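Local coordinates for protein manganese-dependent inorganic pyrophosphatase (PDB 2EB0) that hydrolyses inorganic diphosphate to two phosphates as a family II (DHH/DHHA2) pyrophosphatase that depends on two manganese ions per subunit, at residues A22-C27 against K130-D135; L139-I144 against E162-L167. All coordinates share one frame; numbering follows the deposited sequence.

Helix 134-148 ties the two contacts together. In contact 1 the loop that leads into it meets the C-terminal end of helix 12-25; in contact 2 its middle packs against helix 158-171. Their centres lie about 15 Å apart and they join through L132, whose CD1 is 3.8 Å from CD1 of L140 and equally far from CD2 of L167. Contact 1, partly buried and held largely by polar bonds of Y23 and K130, lies away from the metal site. Contact 2 is buried and made by apolar side chains, and the side chain of I144 is about 9 Å from a bound manganese ion; D147, one turn further along the same helix, and D13 on helix 12-25 are ligands in the two-manganese site.

Contact 1 (A22-C27 against K130-D135); sequences AYFLDC and KELKPD
K130 reaches over the C-terminal end of helix 12-25, where a Schellman motif, with D26 at positive phi and C27 N bonded to A22 O, ends the helix. The K130 chain bends at chi3 (81°), laying CE over one face of the Y23 ring and bringing NZ 2.7 Å from the backbone O of Y23, in the carbonyl plane. NZ also forms a salt bridge with OD1 of D26 (2.8 Å), from above the carboxylate plane, and a cation-pi contact with the Y23 ring. A lysine suits this place, its methylenes covering the ring while its charge meets two oxygens. Y23, with CG anti to the backbone N (chi1 162°), carries its hydroxyl to the 130-135 loop to donate to O of E131 at 2.6 Å, on a lone pair. A phenylalanine here, without that hydroxyl, would probably leave the loop at E131 less firmly held.

On the tight, apolar side, CZ of F24 meets CG of L132 at 3.9 Å, the side chains crossing at about a right angle, and O of K130 lies in plane at the F24 ring's edge. D26, E131 and K133, by contrast, are exposed; NZ of K133 and OE2 of E131 form a salt bridge with a weak hydrogen bond. The contact joins helix 12-25 to the DHH-domain loop that leads, with K133 at the N-cap, into helix 134-148, which Y23 and L132 touch, while A22 rests on strand 2-5.

Contact 2 (L139-I144 against E162-L167); sequences LLLSAI and EMAKKL
The segments 139-144 and 162-167, parts of helices 134-148 and 158-171, run roughly antiparallel, at 147° between their directions, with axes 9.0 Å apart and the backbones nearest where L141 faces A164. A164 suits this point because its lone methyl lets the helices close up: CD1 of L141 sits 4.0 Å from CB of A164 and also touches the carbonyl O of that residue. L141 holds CG anti to the backbone N (chi1 172°), which puts CD1 against A164, and its CB lies beside CB of L167.

L167 is the residue most covered by the partner helix. With CG anti to the carbonyl carbon, it pushes CD1 between L140 and I144, 3.7 Å from CB of L140 and equally close to CD1 of I144, crossing both side chains at about a right angle. Its other methyl, CD2, meets CD1 of L140. This is helix-on-helix packing within the alpha/beta DHH domain, where helix 109-118 covers the joint from a further direction: T111 touches I144, A114 touches M163 and F118 touches L167.

I144 works mainly through its longer arm. CG1, anti to the carbonyl carbon (chi1 -61°), extends CD1 to CB of M163 at 3.9 Å, while CG2 makes a looser approach to CB of A164. M163 offers mainly that CB, since its chain bends at chi2 and chi3 and carries the sulfur away from segment 139-144. On the reverse side of segment 139-144, L139 packs on helices 12-25 and 37-45, and A143 touches D13, a manganese ligand.

Contact 1 (A22-C27 against K130-D135)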
loop_
_atom_site.group_PDB
_atom_site.type_symbol
_atom_site.label_atom_id
_atom_site.label_comp_id
_atom_site.label_asym_id
_atom_site.label_seq_id
_atom_site.Cartn_x
_atom_site.Cartn_y
_atom_site.Cartn_z
ATOM N N ALA B 22 17.253 8.811 4.195
ATOM C CA ALA B 22 18.471 8.618 3.413
ATOM C C ALA B 22 19.640 8.383 4.363
ATOM O O ALA B 22 20.516 7.564 4.096
ATOM C CB ALA B 22 18.741 9.831 2.559
ATOM N N TYR B 23 19.647 9.112 5.472
ATOM C CA TYR B 23 20.694 8.972 6.481
ATOM C C TYR B 23 20.684 7.554 7.055
ATOM O O TYR B 23 21.729 6.932 7.202
ATOM C CB TYR B 23 20.463 9.984 7.608
ATOM C CG TYR B 23 21.193 9.688 8.897
ATOM C CD1 TYR B 23 22.548 9.981 9.044
ATOM C CD2 TYR B 23 20.521 9.128 9.979
ATOM C CE1 TYR B 23 23.221 9.725 10.249
ATOM C CE2 TYR B 23 21.177 8.865 11.184
ATOM C CZ TYR B 23 22.525 9.166 11.311
ATOM O OH TYR B 23 23.167 8.900 12.502
ATOM N N PHE B 24 19.494 7.055 7.384
ATOM C CA PHE B 24 19.349 5.713 7.946
ATOM C C PHE B 24 19.594 4.612 6.918
ATOM O O PHE B 24 20.143 3.565 7.240
ATOM C CB PHE B 24 17.944 5.534 8.536
ATOM C CG PHE B 24 17.740 6.231 9.852
ATOM C CD1 PHE B 24 16.716 7.150 10.011
ATOM C CD2 PHE B 24 18.554 5.945 10.940
ATOM C CE1 PHE B 24 16.504 7.773 11.228
ATOM C CE2 PHE B 24 18.347 6.568 12.163
ATOM C CZ PHE B 24 17.321 7.480 12.305
ATOM N N LEU B 25 19.178 4.850 5.682
ATOM C CA LEU B 25 19.343 3.862 4.624
ATOM C C LEU B 25 20.674 4.006 3.906
ATOM O O LEU B 25 20.981 3.236 3.003
ATOM C CB LEU B 25 18.191 3.978 3.624
ATOM C CG LEU B 25 16.897 3.220 3.929
ATOM C CD1 LEU B 25 16.573 3.252 5.405
ATOM C CD2 LEU B 25 15.774 3.838 3.121
ATOM N N ASP B 26 21.456 4.998 4.315
ATOM C CA ASP B 26 22.765 5.262 3.727
ATOM C C ASP B 26 22.771 5.483 2.222
ATOM O O ASP B 26 23.641 4.975 1.518
ATOM C CB ASP B 26 23.752 4.140 4.077
ATOM C CG ASP B 26 24.337 4.293 5.468
ATOM O OD1 ASP B 26 24.962 5.341 5.739
ATOM O OD2 ASP B 26 24.177 3.370 6.291
ATOM N N CYS B 27 21.796 6.228 1.719
ATOM C CA CYS B 27 21.765 6.525 0.298
ATOM C C CYS B 27 21.645 8.031 0.128
ATOM O O CYS B 27 21.825 8.774 1.093
ATOM C CB CYS B 27 20.623 5.781 -0.402
ATOM S SG CYS B 27 18.996 6.027 0.295
ATOM N N LYS B 130 21.575 3.523 13.014
ATOM C CA LYS B 130 22.405 4.683 13.320
ATOM C C LYS B 130 21.727 5.511 14.413
ATOM O O LYS B 130 20.560 5.285 14.733
ATOM C CB LYS B 130 22.609 5.495 12.040
ATOM C CG LYS B 130 23.160 4.632 10.907
ATOM C CD LYS B 130 23.147 5.313 9.557
ATOM C CE LYS B 130 24.326 6.238 9.377
ATOM N NZ LYS B 130 24.345 6.802 7.998
ATOM N N GLU B 131 22.449 6.454 15.007
ATOM C CA GLU B 131 21.853 7.263 16.058
ATOM C C GLU B 131 21.222 8.543 15.525
ATOM O O GLU B 131 21.784 9.219 14.668
ATOM C CB GLU B 131 22.890 7.621 17.123
ATOM C CG GLU B 131 22.338 8.541 18.200
ATOM C CD GLU B 131 23.372 8.958 19.225
ATOM O OE1 GLU B 131 23.025 9.763 20.113
ATOM O OE2 GLU B 131 24.525 8.487 19.153
ATOM N N LEU B 132 20.054 8.878 16.053
ATOM C CA LEU B 132 19.355 10.088 15.636
ATOM C C LEU B 132 19.945 11.294 16.350
ATOM O O LEU B 132 19.677 11.517 17.526
ATOM C CB LEU B 132 17.869 10.002 15.985
ATOM C CG LEU B 132 16.832 10.373 14.927
ATOM C CD1 LEU B 132 15.608 10.942 15.651
ATOM C CD2 LEU B 132 17.386 11.390 13.946
ATOM N N LYS B 133 20.744 12.073 15.638
ATOM C CA LYS B 133 21.350 13.255 16.222
ATOM C C LYS B 133 20.309 14.357 16.396
ATOM O O LYS B 133 19.247 14.327 15.773
ATOM C CB LYS B 133 22.505 13.746 15.338
ATOM C CG LYS B 133 23.688 12.784 15.307
ATOM C CD LYS B 133 24.175 12.516 16.723
ATOM C CE LYS B 133 25.200 11.399 16.778
ATOM N NZ LYS B 133 25.746 11.249 18.157
ATOM N N PRO B 134 20.603 15.347 17.249
ATOM C CA PRO B 134 19.688 16.460 17.503
ATOM C C PRO B 134 19.219 17.200 16.252
ATOM O O PRO B 134 18.038 17.543 16.141
ATOM C CB PRO B 134 20.485 17.356 18.445
ATOM C CG PRO B 134 21.886 17.050 18.091
ATOM C CD PRO B 134 21.871 15.554 17.961
ATOM N N ASP B 135 20.131 17.446 15.315
ATOM C CA ASP B 135 19.748 18.148 14.093
ATOM C C ASP B 135 18.690 17.394 13.294
ATOM O O ASP B 135 17.661 17.970 12.938
ATOM C CB ASP B 135 20.969 18.450 13.210
ATOM C CG ASP B 135 21.791 17.216 12.879
ATOM O OD1 ASP B 135 22.768 17.375 12.112
ATOM O OD2 ASP B 135 21.481 16.102 13.374
#

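Contact 2 (L139-I144 against E162-L167)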
loop_
_atom_site.group_PDB
_atom_site.type_symbol
_atom_site.label_atom_id
_atom_site.label_comp_id
_atom_site.label_asym_id
_atom_site.label_seq_id
_atom_site.Cartn_x
_atom_site.Cartn_y
_atom_site.Cartn_z
ATOM N N LEU B 139 14.567 18.037 12.462
ATOM C CA LEU B 139 13.838 18.042 11.192
ATOM C C LEU B 139 12.566 17.221 11.296
ATOM O O LEU B 139 11.515 17.625 10.800
ATOM C CB LEU B 139 14.676 17.463 10.049
ATOM C CG LEU B 139 15.973 18.120 9.587
ATOM C CD1 LEU B 139 16.361 17.467 8.268
ATOM C CD2 LEU B 139 15.814 19.629 9.404
ATOM N N LEU B 140 12.669 16.056 11.927
ATOM C CA LEU B 140 11.516 15.187 12.090
ATOM C C LEU B 140 10.470 15.926 12.902
ATOM O O LEU B 140 9.271 15.852 12.617
ATOM C CB LEU B 140 11.906 13.895 12.804
ATOM C CG LEU B 140 12.830 12.926 12.067
ATOM C CD1 LEU B 140 13.000 11.659 12.923
ATOM C CD2 LEU B 140 12.252 12.585 10.697
ATOM N N LEU B 141 10.943 16.634 13.925
ATOM C CA LEU B 141 10.077 17.412 14.795
ATOM C C LEU B 141 9.364 18.466 13.970
ATOM O O LEU B 141 8.151 18.620 14.053
ATOM C CB LEU B 141 10.897 18.102 15.885
ATOM C CG LEU B 141 10.114 19.111 16.734
ATOM C CD1 LEU B 141 8.839 18.478 17.266
ATOM C CD2 LEU B 141 11.001 19.586 17.883
ATOM N N SER B 142 10.135 19.199 13.178
ATOM C CA SER B 142 9.581 20.250 12.335
ATOM C C SER B 142 8.558 19.671 11.357
ATOM O O SER B 142 7.497 20.256 11.129
ATOM C CB SER B 142 10.703 20.937 11.554
ATOM O OG SER B 142 11.738 21.339 12.428
ATOM N N ALA B 143 8.888 18.518 10.789
ATOM C CA ALA B 143 8.006 17.859 9.835
ATOM C C ALA B 143 6.669 17.532 10.481
ATOM O O ALA B 143 5.617 17.767 9.891
ATOM C CB ALA B 143 8.663 16.580 9.300
ATOM N N ILE B 144 6.708 16.991 11.694
ATOM C CA ILE B 144 5.480 16.645 12.391
ATOM C C ILE B 144 4.637 17.894 12.639
ATOM O O ILE B 144 3.451 17.926 12.310
ATOM C CB ILE B 144 5.777 15.924 13.731
ATOM C CG1 ILE B 144 6.532 14.614 13.448
ATOM C CG2 ILE B 144 4.480 15.620 14.458
ATOM C CD1 ILE B 144 6.771 13.738 14.661
ATOM N N GLU B 162 3.196 12.125 20.734
ATOM C CA GLU B 162 4.155 11.327 21.496
ATOM C C GLU B 162 5.541 11.412 20.862
ATOM O O GLU B 162 6.551 11.581 21.543
ATOM C CB GLU B 162 3.681 9.876 21.535
ATOM C CG GLU B 162 4.636 8.916 22.209
ATOM C CD GLU B 162 4.165 7.476 22.112
ATOM O OE1 GLU B 162 4.888 6.580 22.602
ATOM O OE2 GLU B 162 3.071 7.241 21.548
ATOM N N MET B 163 5.576 11.312 19.542
ATOM C CA MET B 163 6.828 11.372 18.823
ATOM C C MET B 163 7.439 12.768 18.875
ATOM O O MET B 163 8.650 12.913 19.046
ATOM C CB MET B 163 6.610 10.918 17.383
ATOM C CG MET B 163 7.637 9.905 16.939
ATOM S SD MET B 163 7.553 8.221 17.647
ATOM C CE MET B 163 7.097 8.458 19.368
ATOM N N ALA B 164 6.596 13.789 18.746
ATOM C CA ALA B 164 7.052 15.170 18.799
ATOM C C ALA B 164 7.786 15.439 20.112
ATOM O O ALA B 164 8.887 15.990 20.115
ATOM C CB ALA B 164 5.861 16.133 18.659
ATOM N N LYS B 165 7.181 15.047 21.228
ATOM C CA LYS B 165 7.799 15.273 22.528
ATOM C C LYS B 165 9.177 14.632 22.652
ATOM O O LYS B 165 10.105 15.246 23.158
ATOM C CB LYS B 165 6.897 14.758 23.652
ATOM C CG LYS B 165 5.637 15.586 23.868
ATOM C CD LYS B 165 4.856 15.097 25.081
ATOM C CE LYS B 165 3.552 15.861 25.261
ATOM N NZ LYS B 165 2.592 15.598 24.151
ATOM N N LYS B 166 9.304 13.391 22.209
ATOM C CA LYS B 166 10.573 12.684 22.288
ATOM C C LYS B 166 11.624 13.285 21.361
ATOM O O LYS B 166 12.809 13.308 21.694
ATOM C CB LYS B 166 10.366 11.211 21.953
ATOM C CG LYS B 166 9.608 10.447 23.020
ATOM C CD LYS B 166 9.172 9.079 22.517
ATOM C CE LYS B 166 9.467 7.992 23.537
ATOM N NZ LYS B 166 10.939 7.779 23.717
ATOM N N LEU B 167 11.191 13.764 20.198
ATOM C CA LEU B 167 12.109 14.372 19.237
ATOM C C LEU B 167 12.598 15.721 19.761
ATOM O O LEU B 167 13.771 16.055 19.617
ATOM C CB LEU B 167 11.423 14.543 17.876
ATOM C CG LEU B 167 11.070 13.216 17.201
ATOM C CD1 LEU B 167 10.166 13.469 16.006
ATOM C CD2 LEU B 167 12.358 12.489 16.782
#